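Local coordinates for protein alanine racemase (Corynebacterium glutamicum, PDB 2DY3) that belongs to the alanine racemases, two-subunit enzymes that carry pyridoxal-5'-phosphate and pair a TIM-barrel N-terminal domain with a beta-rich C-terminal domain, at residues A31-N36 / F57-L62; H116-I121 / E151-F156; A273-G278 / V302-F307. All blocks are in the same frame, centred on the assembly; numbering follows the deposited sequence.

Contact 1: residues A31-N36 / F57-L62; sequences AVVKAN and FGVATL. With PLP (pyridoxal-5'-phosphate), chain F.
Lys-34 sets its CG between its own backbone N and carbonyl carbon (chi1 68°) and runs extended from there, a course that carries the amine away from residues 57-62 to pyridoxal-5'-phosphate; at its root, CB lies 3.7 Å from Ala-60 N. At the far end NZ is bonded covalently to C4A of the ligand at 1.3 Å, a length that fits a Schiff base; the long chain and primary amine of lysine suit this link. Val-32, its CG1 anti to the backbone N, brings CG2 over the rim of the pyridine ring, 3.6 Å from C6 of pyridoxal-5'-phosphate. Gly-58, its strand partner, adds no side chain to this face. The backbones run as neighbouring parallel strands at the C-terminal mouth of a TIM barrel, the place where this fold binds its ligands. Gly-58 N donates to Ala-31 O (2.9 Å), and Val-33 N donates to Gly-58 O (3.0 Å). On the face turned from the ligand, small Ala-31 lets the Phe-57 ring come close, CB lying 3.7 Å from CD1, and Ile-49 of helix 42-50 packs against both. Val-33 fills the next place with its CG2 methyl, 4.0 Å from Phe-57 CD1 and equally far from Val-59 CG1. Glu-64 accepts from the N-H groups of Ala-35, Ala-60 and Thr-61, and Asp-305 of the second subunit packs on Lys-34.

Contact 2: residues H116-I121 / E151-F156; sequences HIRVSI and EVTGMF
Val-152 meets two branched side chains of the 116-121 segment, one with each methyl. With CG1 anti to the backbone N (chi1 175°), it turns CG2 to Val-119 CG2 at 3.8 Å and CG1 to the tip of Ile-121, CD1, at 3.9 Å. Ile-121 also lies against Met-155, CB to CB at 4.0 Å. Helix 134-146 covers this face through Phe-141 and Leu-144, and the flexible thioether of Met-155 reaches on to helix 169-186; beta-branched residues suit such a sheet surface. Between the strands, Glu-151 N donates to Ile-117 O (2.8 Å) and Thr-153 N to Val-119 O. Ser-120 alone then faces both Thr-153 and Gly-154, a beta bulge. The backbone angles of Gly-154 would jam any CB against the carbonyl of Thr-153, so glycine fits here; parallel pairing resumes as Ile-121 N binds Gly-154 O and Phe-156 N binds Ile-121 O. On the other face the small Ser-120 side chain lets the Phe-156 ring approach obliquely, OG standing 3.1 Å from CD1, while His-195 meets the same ring nearly parallel. Farther out, Arg-118 bends at chi3 and sends NH2 into salt bridges with Asp-97 and Glu-76. A water appears to bridge Arg-118 NH1 and Glu-151 OE2, and His-116 makes a weak bond to the same oxygen, but the place of OE2 is less sure, so both are doubtful. Two parallel strands with helix 134-146 packed across them form a beta-alpha-beta crossover, the repeating unit of a TIM barrel; the Phe-156 side chain lies about 5 Å from bound pyridoxal-5'-phosphate.

Contact 3: residues A273-G278 / V302-F307; sequences AGYADG and VCMDQF
Tyr-275 and Ala-276 fasten their turn to the facing loop by two backbone hydrogen bonds: Tyr-275 N donates to Cys-303 O (2.9 Å), and Ala-276 N to Met-304 O (3.2 Å). Within the turn, Asp-277 OD2 uses its anti lone pair to take Gly-274 N at 2.9 Å. Gly-274 lies so near the opposite loop, with CA 3.1 Å from Cys-303 O, that a CB would clash there; hence glycine. The apolar contacts centre on Tyr-275. Its CG, placed between the backbone N and carbonyl carbon (chi1 53°), swings the ring under Met-304, whose CA makes a CH-pi contact 3.5 Å from the ring centroid. Met-304 SD adds an oblique Met-aromatic contact, and Met-304 CG rests on Ala-276 CB (3.7 Å). At the other end of the contact Ala-273 CB lies 4.0 Å from Phe-307 CE1. Among the charged groups, Asp-277 OD1 and Asp-305 OD1 both form salt bridges with Arg-355, which probably eases the repulsion between the carboxylates. Asp-305 also touches pyridoxal-5'-phosphate, as expected of alanine racemase pockets, which are built by both subunits.

In the fold
From the N terminus, contact 1 comes first, closing a loop in which helix 42-50 links neighbouring barrel strands. Contact 2 follows in the same sheet with helix 134-146 in its loop; strands 76-81 and 97-100 lie between, and the centres of the two contacts are about 17 Å apart. Contact 3 closes last, around the hairpin 288-291/294-299 of the C-terminal domain, its centre about 44 Å from that of contact 2 and on the opposite side of the chain's centre. The three follow in series, none nested or crossed. Contacts 1 and 3 do not touch within one chain, but each also meets the second subunit of the dimer.

Contact 1: residues A31-N36 / F57-L62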
ATOM      1  N   ALA B  31      18.626  12.196   8.602  1.00 18.44           N
ATOM      2  CA  ALA B  31      17.648  11.129   8.779  1.00 17.97           C
ATOM      3  C   ALA B  31      16.833  10.925   7.506  1.00 17.09           C
ATOM      4  O   ALA B  31      16.143  11.836   7.047  1.00 16.20           O
ATOM      5  CB  ALA B  31      16.716  11.462   9.946  1.00 14.93           C
ATOM      6  N   VAL B  32      16.907   9.729   6.932  1.00 16.80           N
ATOM      7  CA  VAL B  32      16.147   9.462   5.717  1.00 15.92           C
ATOM      8  C   VAL B  32      14.727   9.059   6.088  1.00 14.55           C
ATOM      9  O   VAL B  32      14.497   7.974   6.619  1.00 16.37           O
ATOM     10  CB  VAL B  32      16.807   8.351   4.866  1.00 14.02           C
ATOM     11  CG1 VAL B  32      15.945   8.049   3.642  1.00 14.09           C
ATOM     12  CG2 VAL B  32      18.191   8.796   4.431  1.00 12.72           C
ATOM     13  N   VAL B  33      13.774   9.940   5.802  1.00 14.61           N
ATOM     14  CA  VAL B  33      12.381   9.672   6.130  1.00 12.29           C
ATOM     15  C   VAL B  33      11.433   9.673   4.944  1.00 12.79           C
ATOM     16  O   VAL B  33      10.267  10.048   5.071  1.00 11.75           O
ATOM     17  CB  VAL B  33      11.861  10.662   7.198  1.00 10.62           C
ATOM     18  CG1 VAL B  33      12.694  10.531   8.453  1.00  7.12           C
ATOM     19  CG2 VAL B  33      11.905  12.094   6.669  1.00 10.01           C
ATOM     20  N   LYS B  34      11.937   9.238   3.794  1.00 11.99           N
ATOM     21  CA  LYS B  34      11.128   9.147   2.579  1.00 11.11           C
ATOM     22  C   LYS B  34      10.029   8.087   2.795  1.00 11.64           C
ATOM     23  O   LYS B  34      10.029   7.366   3.801  1.00 11.06           O
ATOM     24  CB  LYS B  34      12.019   8.733   1.399  1.00 12.46           C
ATOM     25  CG  LYS B  34      12.547   7.303   1.516  1.00 13.47           C
ATOM     26  CD  LYS B  34      13.852   7.063   0.748  1.00 17.33           C
ATOM     27  CE  LYS B  34      14.091   5.566   0.690  1.00 19.87           C
ATOM     28  NZ  LYS B  34      15.410   4.998   0.277  1.00 22.20           N
ATOM     29  N   ALA B  35       9.094   7.994   1.853  1.00 11.51           N
ATOM     30  CA  ALA B  35       8.006   7.018   1.943  1.00 11.24           C
ATOM     31  C   ALA B  35       7.213   7.166   3.243  1.00 12.45           C
ATOM     32  O   ALA B  35       6.809   6.176   3.856  1.00 11.89           O
ATOM     33  CB  ALA B  35       8.574   5.608   1.837  1.00 12.46           C
ATOM     34  N   ASN B  36       6.994   8.409   3.654  1.00 14.36           N
ATOM     35  CA  ASN B  36       6.259   8.698   4.880  1.00 14.02           C
ATOM     36  C   ASN B  36       6.949   8.055   6.076  1.00 15.24           C
ATOM     37  O   ASN B  36       6.322   7.355   6.874  1.00 15.89           O
ATOM     38  CB  ASN B  36       4.814   8.200   4.766  1.00 15.31           C
ATOM     39  CG  ASN B  36       3.937   8.687   5.903  1.00 18.65           C
ATOM     40  OD1 ASN B  36       4.244   9.685   6.556  1.00 22.95           O
ATOM     41  ND2 ASN B  36       2.831   7.995   6.138  1.00 21.99           N
ATOM     42  N   PHE B  57      17.515  16.046   6.991  1.00 16.33           N
ATOM     43  CA  PHE B  57      16.587  15.003   6.570  1.00 15.93           C
ATOM     44  C   PHE B  57      16.709  14.751   5.076  1.00 15.58           C
ATOM     45  O   PHE B  57      16.967  15.672   4.295  1.00 14.48           O
ATOM     46  CB  PHE B  57      15.150  15.407   6.899  1.00 17.15           C
ATOM     47  CG  PHE B  57      14.830  15.369   8.368  1.00 17.77           C
ATOM     48  CD1 PHE B  57      14.448  14.183   8.976  1.00 15.83           C
ATOM     49  CD2 PHE B  57      14.936  16.514   9.142  1.00 15.70           C
ATOM     50  CE1 PHE B  57      14.176  14.138  10.340  1.00 16.27           C
ATOM     51  CE2 PHE B  57      14.669  16.480  10.502  1.00 17.81           C
ATOM     52  CZ  PHE B  57      14.286  15.286  11.102  1.00 17.75           C
ATOM     53  N   GLY B  58      16.531  13.498   4.686  1.00 14.32           N
ATOM     54  CA  GLY B  58      16.610  13.150   3.285  1.00 13.87           C
ATOM     55  C   GLY B  58      15.320  12.495   2.830  1.00 15.67           C
ATOM     56  O   GLY B  58      14.767  11.635   3.533  1.00 13.91           O
ATOM     57  N   VAL B  59      14.813  12.926   1.678  1.00 13.76           N
ATOM     58  CA  VAL B  59      13.601  12.329   1.124  1.00 12.90           C
ATOM     59  C   VAL B  59      13.803  12.134  -0.363  1.00 14.52           C
ATOM     60  O   VAL B  59      14.767  12.644  -0.946  1.00 13.24           O
ATOM     61  CB  VAL B  59      12.327  13.203   1.325  1.00 13.99           C
ATOM     62  CG1 VAL B  59      11.950  13.251   2.795  1.00 11.94           C
ATOM     63  CG2 VAL B  59      12.546  14.606   0.759  1.00 10.41           C
ATOM     64  N   ALA B  60      12.892  11.385  -0.974  1.00 15.07           N
ATOM     65  CA  ALA B  60      12.977  11.127  -2.401  1.00 15.97           C
ATOM     66  C   ALA B  60      12.388  12.236  -3.251  1.00 15.49           C
ATOM     67  O   ALA B  60      13.069  12.790  -4.112  1.00 17.44           O
ATOM     68  CB  ALA B  60      12.283   9.815  -2.738  1.00 14.94           C
ATOM     69  N   THR B  61      11.125  12.572  -2.999  1.00 14.34           N
ATOM     70  CA  THR B  61      10.440  13.557  -3.823  1.00 13.44           C
ATOM     71  C   THR B  61      10.285  14.984  -3.305  1.00 13.65           C
ATOM     72  O   THR B  61      10.469  15.271  -2.130  1.00 11.28           O
ATOM     73  CB  THR B  61       9.031  13.046  -4.206  1.00 13.96           C
ATOM     74  OG1 THR B  61       8.182  13.058  -3.050  1.00 13.95           O
ATOM     75  CG2 THR B  61       9.109  11.622  -4.749  1.00 11.51           C
ATOM     76  N   LEU B  62       9.935  15.863  -4.238  1.00 13.25           N
ATOM     77  CA  LEU B  62       9.703  17.274  -3.981  1.00 13.40           C
ATOM     78  C   LEU B  62       8.574  17.388  -2.974  1.00 13.94           C
ATOM     79  O   LEU B  62       8.652  18.153  -2.014  1.00 15.28           O
ATOM     80  CB  LEU B  62       9.286  17.957  -5.283  1.00 14.99           C
ATOM     81  CG  LEU B  62      10.223  18.866  -6.082  1.00 18.80           C
ATOM     82  CD1 LEU B  62      11.688  18.573  -5.792  1.00 16.16           C
ATOM     83  CD2 LEU B  62       9.888  18.701  -7.560  1.00 16.10           C
TER
HETATM   84  N1  PLP F 401      20.075   7.408   0.753  1.00 28.09           N
HETATM   85  C2  PLP F 401      19.287   7.315  -0.398  1.00 28.04           C
HETATM   86  C2A PLP F 401      19.706   8.068  -1.650  1.00 28.10           C
HETATM   87  C3  PLP F 401      18.122   6.513  -0.365  1.00 28.17           C
HETATM   88  O3  PLP F 401      17.334   6.400  -1.492  1.00 30.92           O
HETATM   89  C4  PLP F 401      17.770   5.823   0.837  1.00 26.28           C
HETATM   90  C4A PLP F 401      16.526   4.901   0.921  1.00 27.00           C
HETATM   91  C5  PLP F 401      18.625   5.943   1.987  1.00 26.57           C
HETATM   92  C6  PLP F 401      19.758   6.737   1.924  1.00 27.20           C
HETATM   93  C5A PLP F 401      18.349   5.234   3.279  1.00 25.76           C
HETATM   94  O4P PLP F 401      18.874   3.913   3.255  1.00 24.04           O
HETATM   95  P   PLP F 401      18.780   2.826   4.456  1.00 22.25           P
HETATM   96  O1P PLP F 401      17.381   2.667   4.836  1.00 19.09           O
HETATM   97  O2P PLP F 401      19.343   1.634   3.821  1.00 22.17           O
HETATM   98  O3P PLP F 401      19.607   3.427   5.526  1.00 20.59           O

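Contact 2: residues H116-I121 / E151-F156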
ATOM      1  N   HIS B 116      19.611  32.236  -4.022  1.00 35.38           N
ATOM      2  CA  HIS B 116      20.646  31.276  -3.635  1.00 34.55           C
ATOM      3  C   HIS B 116      20.113  29.845  -3.591  1.00 31.78           C
ATOM      4  O   HIS B 116      19.399  29.467  -2.666  1.00 32.18           O
ATOM      5  CB  HIS B 116      21.216  31.682  -2.275  1.00 38.32           C
ATOM      6  CG  HIS B 116      22.158  30.684  -1.687  1.00 42.76           C
ATOM      7  ND1 HIS B 116      21.734  29.491  -1.145  1.00 45.70           N
ATOM      8  CD2 HIS B 116      23.504  30.707  -1.540  1.00 44.28           C
ATOM      9  CE1 HIS B 116      22.776  28.822  -0.688  1.00 45.51           C
ATOM     10  NE2 HIS B 116      23.863  29.537  -0.915  1.00 44.97           N
ATOM     11  N   ILE B 117      20.485  29.052  -4.589  1.00 26.80           N
ATOM     12  CA  ILE B 117      20.023  27.673  -4.704  1.00 23.66           C
ATOM     13  C   ILE B 117      21.009  26.629  -4.168  1.00 21.46           C
ATOM     14  O   ILE B 117      22.107  26.476  -4.698  1.00 18.70           O
ATOM     15  CB  ILE B 117      19.708  27.346  -6.185  1.00 23.36           C
ATOM     16  CG1 ILE B 117      18.688  28.348  -6.727  1.00 20.93           C
ATOM     17  CG2 ILE B 117      19.179  25.925  -6.312  1.00 22.35           C
ATOM     18  CD1 ILE B 117      18.554  28.331  -8.234  1.00 20.77           C
ATOM     19  N   ARG B 118      20.604  25.916  -3.117  1.00 19.20           N
ATOM     20  CA  ARG B 118      21.444  24.875  -2.526  1.00 18.20           C
ATOM     21  C   ARG B 118      21.243  23.561  -3.282  1.00 17.34           C
ATOM     22  O   ARG B 118      20.116  23.075  -3.419  1.00 16.98           O
ATOM     23  CB  ARG B 118      21.097  24.670  -1.042  1.00 17.29           C
ATOM     24  CG  ARG B 118      21.725  25.701  -0.086  1.00 18.88           C
ATOM     25  CD  ARG B 118      21.115  25.638   1.313  1.00 15.58           C
ATOM     26  NE  ARG B 118      21.298  24.334   1.950  1.00 18.69           N
ATOM     27  CZ  ARG B 118      22.426  23.925   2.524  1.00 18.69           C
ATOM     28  NH1 ARG B 118      23.489  24.720   2.555  1.00 22.27           N
ATOM     29  NH2 ARG B 118      22.495  22.713   3.055  1.00 19.55           N
ATOM     30  N   VAL B 119      22.337  22.997  -3.778  1.00 14.83           N
ATOM     31  CA  VAL B 119      22.273  21.741  -4.504  1.00 16.83           C
ATOM     32  C   VAL B 119      23.328  20.755  -4.008  1.00 16.89           C
ATOM     33  O   VAL B 119      24.342  21.140  -3.417  1.00 17.59           O
ATOM     34  CB  VAL B 119      22.491  21.942  -6.033  1.00 17.27           C
ATOM     35  CG1 VAL B 119      21.457  22.890  -6.601  1.00 18.84           C
ATOM     36  CG2 VAL B 119      23.892  22.463  -6.293  1.00 19.67           C
ATOM     37  N   SER B 120      23.069  19.476  -4.241  1.00 15.16           N
ATOM     38  CA  SER B 120      24.004  18.426  -3.870  1.00 15.66           C
ATOM     39  C   SER B 120      24.121  17.563  -5.114  1.00 16.01           C
ATOM     40  O   SER B 120      23.112  17.129  -5.668  1.00 18.25           O
ATOM     41  CB  SER B 120      23.464  17.615  -2.692  1.00 16.04           C
ATOM     42  OG  SER B 120      24.359  16.567  -2.364  1.00 28.51           O
ATOM     43  N   ILE B 121      25.341  17.331  -5.577  1.00 15.36           N
ATOM     44  CA  ILE B 121      25.521  16.540  -6.783  1.00 16.55           C
ATOM     45  C   ILE B 121      25.432  15.046  -6.520  1.00 16.49           C
ATOM     46  O   ILE B 121      26.228  14.496  -5.761  1.00 14.52           O
ATOM     47  CB  ILE B 121      26.882  16.823  -7.459  1.00 17.87           C
ATOM     48  CG1 ILE B 121      27.109  18.331  -7.601  1.00 15.42           C
ATOM     49  CG2 ILE B 121      26.902  16.195  -8.840  1.00 20.51           C
ATOM     50  CD1 ILE B 121      28.494  18.686  -8.120  1.00 17.23           C
ATOM     51  N   GLU B 151      24.817  27.225  -4.946  1.00 20.41           N
ATOM     52  CA  GLU B 151      25.825  26.816  -3.978  1.00 21.37           C
ATOM     53  C   GLU B 151      25.860  25.293  -3.885  1.00 19.78           C
ATOM     54  O   GLU B 151      24.913  24.669  -3.407  1.00 18.60           O
ATOM     55  CB  GLU B 151      25.541  27.380  -2.585  1.00 23.75           C
ATOM     56  CG  GLU B 151      26.612  26.941  -1.582  1.00 30.20           C
ATOM     57  CD  GLU B 151      26.206  27.093  -0.125  1.00 32.59           C
ATOM     58  OE1 GLU B 151      26.992  26.662   0.747  1.00 36.95           O
ATOM     59  OE2 GLU B 151      25.118  27.636   0.159  1.00 32.73           O
ATOM     60  N   VAL B 152      26.943  24.697  -4.362  1.00 18.81           N
ATOM     61  CA  VAL B 152      27.085  23.258  -4.302  1.00 19.42           C
ATOM     62  C   VAL B 152      27.555  22.937  -2.890  1.00 20.68           C
ATOM     63  O   VAL B 152      28.709  23.173  -2.544  1.00 21.74           O
ATOM     64  CB  VAL B 152      28.122  22.758  -5.324  1.00 21.21           C
ATOM     65  CG1 VAL B 152      28.338  21.262  -5.161  1.00 21.25           C
ATOM     66  CG2 VAL B 152      27.646  23.076  -6.736  1.00 19.33           C
ATOM     67  N   THR B 153      26.652  22.407  -2.075  1.00 19.52           N
ATOM     68  CA  THR B 153      26.970  22.078  -0.692  1.00 20.81           C
ATOM     69  C   THR B 153      27.824  20.824  -0.555  1.00 19.14           C
ATOM     70  O   THR B 153      28.423  20.586   0.498  1.00 16.86           O
ATOM     71  CB  THR B 153      25.697  21.875   0.135  1.00 22.31           C
ATOM     72  OG1 THR B 153      26.059  21.682   1.508  1.00 31.90           O
ATOM     73  CG2 THR B 153      24.926  20.651  -0.364  1.00 16.49           C
ATOM     74  N   GLY B 154      27.864  20.027  -1.619  1.00 17.27           N
ATOM     75  CA  GLY B 154      28.651  18.805  -1.615  1.00 16.71           C
ATOM     76  C   GLY B 154      28.135  17.807  -2.636  1.00 17.62           C
ATOM     77  O   GLY B 154      27.356  18.161  -3.526  1.00 17.16           O
ATOM     78  N   MET B 155      28.587  16.561  -2.523  1.00 17.08           N
ATOM     79  CA  MET B 155      28.143  15.495  -3.415  1.00 16.58           C
ATOM     80  C   MET B 155      27.927  14.220  -2.607  1.00 16.70           C
ATOM     81  O   MET B 155      28.419  14.076  -1.483  1.00 16.47           O
ATOM     82  CB  MET B 155      29.154  15.240  -4.545  1.00 18.83           C
ATOM     83  CG  MET B 155      30.580  14.954  -4.105  1.00 17.81           C
ATOM     84  SD  MET B 155      31.589  14.366  -5.492  1.00 21.77           S
ATOM     85  CE  MET B 155      31.668  15.816  -6.507  1.00 19.92           C
ATOM     86  N   PHE B 156      27.170  13.297  -3.175  1.00 15.85           N
ATOM     87  CA  PHE B 156      26.887  12.056  -2.487  1.00 17.56           C
ATOM     88  C   PHE B 156      26.645  10.967  -3.511  1.00 18.23           C
ATOM     89  O   PHE B 156      26.368  11.246  -4.675  1.00 16.85           O
ATOM     90  CB  PHE B 156      25.637  12.208  -1.608  1.00 14.78           C
ATOM     91  CG  PHE B 156      24.363  12.380  -2.392  1.00 15.53           C
ATOM     92  CD1 PHE B 156      24.118  13.542  -3.102  1.00 16.67           C
ATOM     93  CD2 PHE B 156      23.418  11.370  -2.427  1.00 15.77           C
ATOM     94  CE1 PHE B 156      22.948  13.693  -3.832  1.00 17.97           C
ATOM     95  CE2 PHE B 156      22.252  11.513  -3.154  1.00 17.84           C
ATOM     96  CZ  PHE B 156      22.015  12.677  -3.859  1.00 17.16           C
TER
HETATM   97  O   HOH W   1      23.704  27.990   2.588  1.00 37.37           O

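Contact 3: residues A273-G278 / V302-F307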
ATOM      1  N   ALA B 273      -7.681  -8.563   7.932  1.00 17.23           N
ATOM      2  CA  ALA B 273      -6.594  -7.991   7.142  1.00 16.18           C
ATOM      3  C   ALA B 273      -6.435  -8.839   5.878  1.00 16.09           C
ATOM      4  O   ALA B 273      -6.294 -10.061   5.973  1.00 15.20           O
ATOM      5  CB  ALA B 273      -5.301  -7.986   7.946  1.00 18.14           C
ATOM      6  N   GLY B 274      -6.472  -8.188   4.709  1.00 13.40           N
ATOM      7  CA  GLY B 274      -6.340  -8.887   3.435  1.00 14.29           C
ATOM      8  C   GLY B 274      -5.331  -8.224   2.502  1.00 15.19           C
ATOM      9  O   GLY B 274      -4.661  -7.272   2.903  1.00 16.45           O
ATOM     10  N   TYR B 275      -5.208  -8.696   1.261  1.00 16.01           N
ATOM     11  CA  TYR B 275      -4.225  -8.092   0.362  1.00 14.41           C
ATOM     12  C   TYR B 275      -4.485  -6.623   0.070  1.00 17.84           C
ATOM     13  O   TYR B 275      -3.588  -5.910  -0.384  1.00 18.75           O
ATOM     14  CB  TYR B 275      -4.071  -8.879  -0.953  1.00 12.69           C
ATOM     15  CG  TYR B 275      -5.334  -9.176  -1.728  1.00 12.30           C
ATOM     16  CD1 TYR B 275      -6.010 -10.378  -1.561  1.00 11.80           C
ATOM     17  CD2 TYR B 275      -5.839  -8.262  -2.645  1.00 13.30           C
ATOM     18  CE1 TYR B 275      -7.153 -10.662  -2.288  1.00 11.33           C
ATOM     19  CE2 TYR B 275      -6.981  -8.530  -3.371  1.00 10.81           C
ATOM     20  CZ  TYR B 275      -7.633  -9.735  -3.192  1.00 12.80           C
ATOM     21  OH  TYR B 275      -8.753 -10.019  -3.934  1.00 13.81           O
ATOM     22  N   ALA B 276      -5.705  -6.165   0.332  1.00 15.81           N
ATOM     23  CA  ALA B 276      -6.029  -4.761   0.119  1.00 17.34           C
ATOM     24  C   ALA B 276      -5.404  -3.954   1.255  1.00 17.69           C
ATOM     25  O   ALA B 276      -5.312  -2.725   1.188  1.00 17.78           O
ATOM     26  CB  ALA B 276      -7.545  -4.562   0.113  1.00 16.56           C
ATOM     27  N   ASP B 277      -4.965  -4.652   2.296  1.00 16.06           N
ATOM     28  CA  ASP B 277      -4.376  -3.981   3.447  1.00 16.96           C
ATOM     29  C   ASP B 277      -2.861  -4.165   3.541  1.00 15.77           C
ATOM     30  O   ASP B 277      -2.226  -3.665   4.463  1.00 16.50           O
ATOM     31  CB  ASP B 277      -5.058  -4.473   4.734  1.00 14.56           C
ATOM     32  CG  ASP B 277      -6.575  -4.318   4.684  1.00 16.22           C
ATOM     33  OD1 ASP B 277      -7.062  -3.164   4.719  1.00 13.98           O
ATOM     34  OD2 ASP B 277      -7.279  -5.354   4.598  1.00 14.60           O
ATOM     35  N   GLY B 278      -2.285  -4.884   2.587  1.00 16.14           N
ATOM     36  CA  GLY B 278      -0.848  -5.085   2.606  1.00 17.24           C
ATOM     37  C   GLY B 278      -0.402  -6.523   2.786  1.00 17.52           C
ATOM     38  O   GLY B 278       0.781  -6.828   2.638  1.00 15.19           O
ATOM     39  N   VAL B 302      -5.341 -15.972   1.112  1.00 18.86           N
ATOM     40  CA  VAL B 302      -5.437 -14.644   1.690  1.00 18.67           C
ATOM     41  C   VAL B 302      -6.433 -13.939   0.783  1.00 18.59           C
ATOM     42  O   VAL B 302      -6.251 -13.895  -0.431  1.00 15.35           O
ATOM     43  CB  VAL B 302      -4.094 -13.885   1.642  1.00 20.15           C
ATOM     44  CG1 VAL B 302      -4.319 -12.406   1.976  1.00 18.26           C
ATOM     45  CG2 VAL B 302      -3.101 -14.508   2.626  1.00 20.83           C
ATOM     46  N   CYS B 303      -7.506 -13.419   1.361  1.00 19.78           N
ATOM     47  CA  CYS B 303      -8.501 -12.726   0.558  1.00 19.84           C
ATOM     48  C   CYS B 303      -8.290 -11.223   0.597  1.00 18.20           C
ATOM     49  O   CYS B 303      -7.331 -10.731   1.196  1.00 17.14           O
ATOM     50  CB  CYS B 303      -9.908 -13.104   1.022  1.00 21.07           C
ATOM     51  SG  CYS B 303     -10.298 -14.836   0.640  1.00 27.45           S
ATOM     52  N   MET B 304      -9.179 -10.491  -0.063  1.00 18.28           N
ATOM     53  CA  MET B 304      -9.054  -9.046  -0.129  1.00 16.30           C
ATOM     54  C   MET B 304      -9.141  -8.356   1.226  1.00 16.31           C
ATOM     55  O   MET B 304      -8.372  -7.435   1.509  1.00 15.36           O
ATOM     56  CB  MET B 304     -10.113  -8.468  -1.077  1.00 15.90           C
ATOM     57  CG  MET B 304      -9.782  -7.058  -1.546  1.00 20.47           C
ATOM     58  SD  MET B 304     -10.808  -6.422  -2.908  1.00 21.82           S
ATOM     59  CE  MET B 304     -11.039  -4.766  -2.354  1.00 17.89           C
ATOM     60  N   ASP B 305     -10.055  -8.809   2.075  1.00 14.92           N
ATOM     61  CA  ASP B 305     -10.233  -8.164   3.371  1.00 15.16           C
ATOM     62  C   ASP B 305      -9.799  -8.975   4.581  1.00 15.60           C
ATOM     63  O   ASP B 305      -9.810  -8.462   5.701  1.00 13.86           O
ATOM     64  CB  ASP B 305     -11.704  -7.779   3.548  1.00 15.22           C
ATOM     65  CG  ASP B 305     -12.271  -7.076   2.335  1.00 17.00           C
ATOM     66  OD1 ASP B 305     -11.779  -5.984   1.976  1.00 18.75           O
ATOM     67  OD2 ASP B 305     -13.214  -7.625   1.739  1.00 18.16           O
ATOM     68  N   GLN B 306      -9.412 -10.230   4.375  1.00 15.10           N
ATOM     69  CA  GLN B 306      -9.039 -11.061   5.507  1.00 18.85           C
ATOM     70  C   GLN B 306      -8.272 -12.337   5.168  1.00 18.17           C
ATOM     71  O   GLN B 306      -8.161 -12.733   4.005  1.00 16.02           O
ATOM     72  CB  GLN B 306     -10.318 -11.440   6.276  1.00 21.80           C
ATOM     73  CG  GLN B 306     -11.468 -11.879   5.355  1.00 25.10           C
ATOM     74  CD  GLN B 306     -12.724 -12.308   6.100  1.00 26.40           C
ATOM     75  OE1 GLN B 306     -13.308 -11.539   6.866  1.00 27.72           O
ATOM     76  NE2 GLN B 306     -13.149 -13.545   5.871  1.00 30.02           N
ATOM     77  N   PHE B 307      -7.722 -12.960   6.207  1.00 17.26           N
ATOM     78  CA  PHE B 307      -7.027 -14.231   6.065  1.00 16.67           C
ATOM     79  C   PHE B 307      -7.366 -15.057   7.298  1.00 17.98           C
ATOM     80  O   PHE B 307      -7.880 -14.526   8.287  1.00 18.63           O
ATOM     81  CB  PHE B 307      -5.507 -14.065   5.914  1.00 16.17           C
ATOM     82  CG  PHE B 307      -4.808 -13.514   7.124  1.00 17.06           C
ATOM     83  CD1 PHE B 307      -4.562 -12.155   7.239  1.00 14.74           C
ATOM     84  CD2 PHE B 307      -4.328 -14.365   8.115  1.00 17.57           C
ATOM     85  CE1 PHE B 307      -3.850 -11.657   8.308  1.00 13.41           C
ATOM     86  CE2 PHE B 307      -3.614 -13.868   9.189  1.00 13.82           C
ATOM     87  CZ  PHE B 307      -3.374 -12.514   9.286  1.00 15.28           C
TER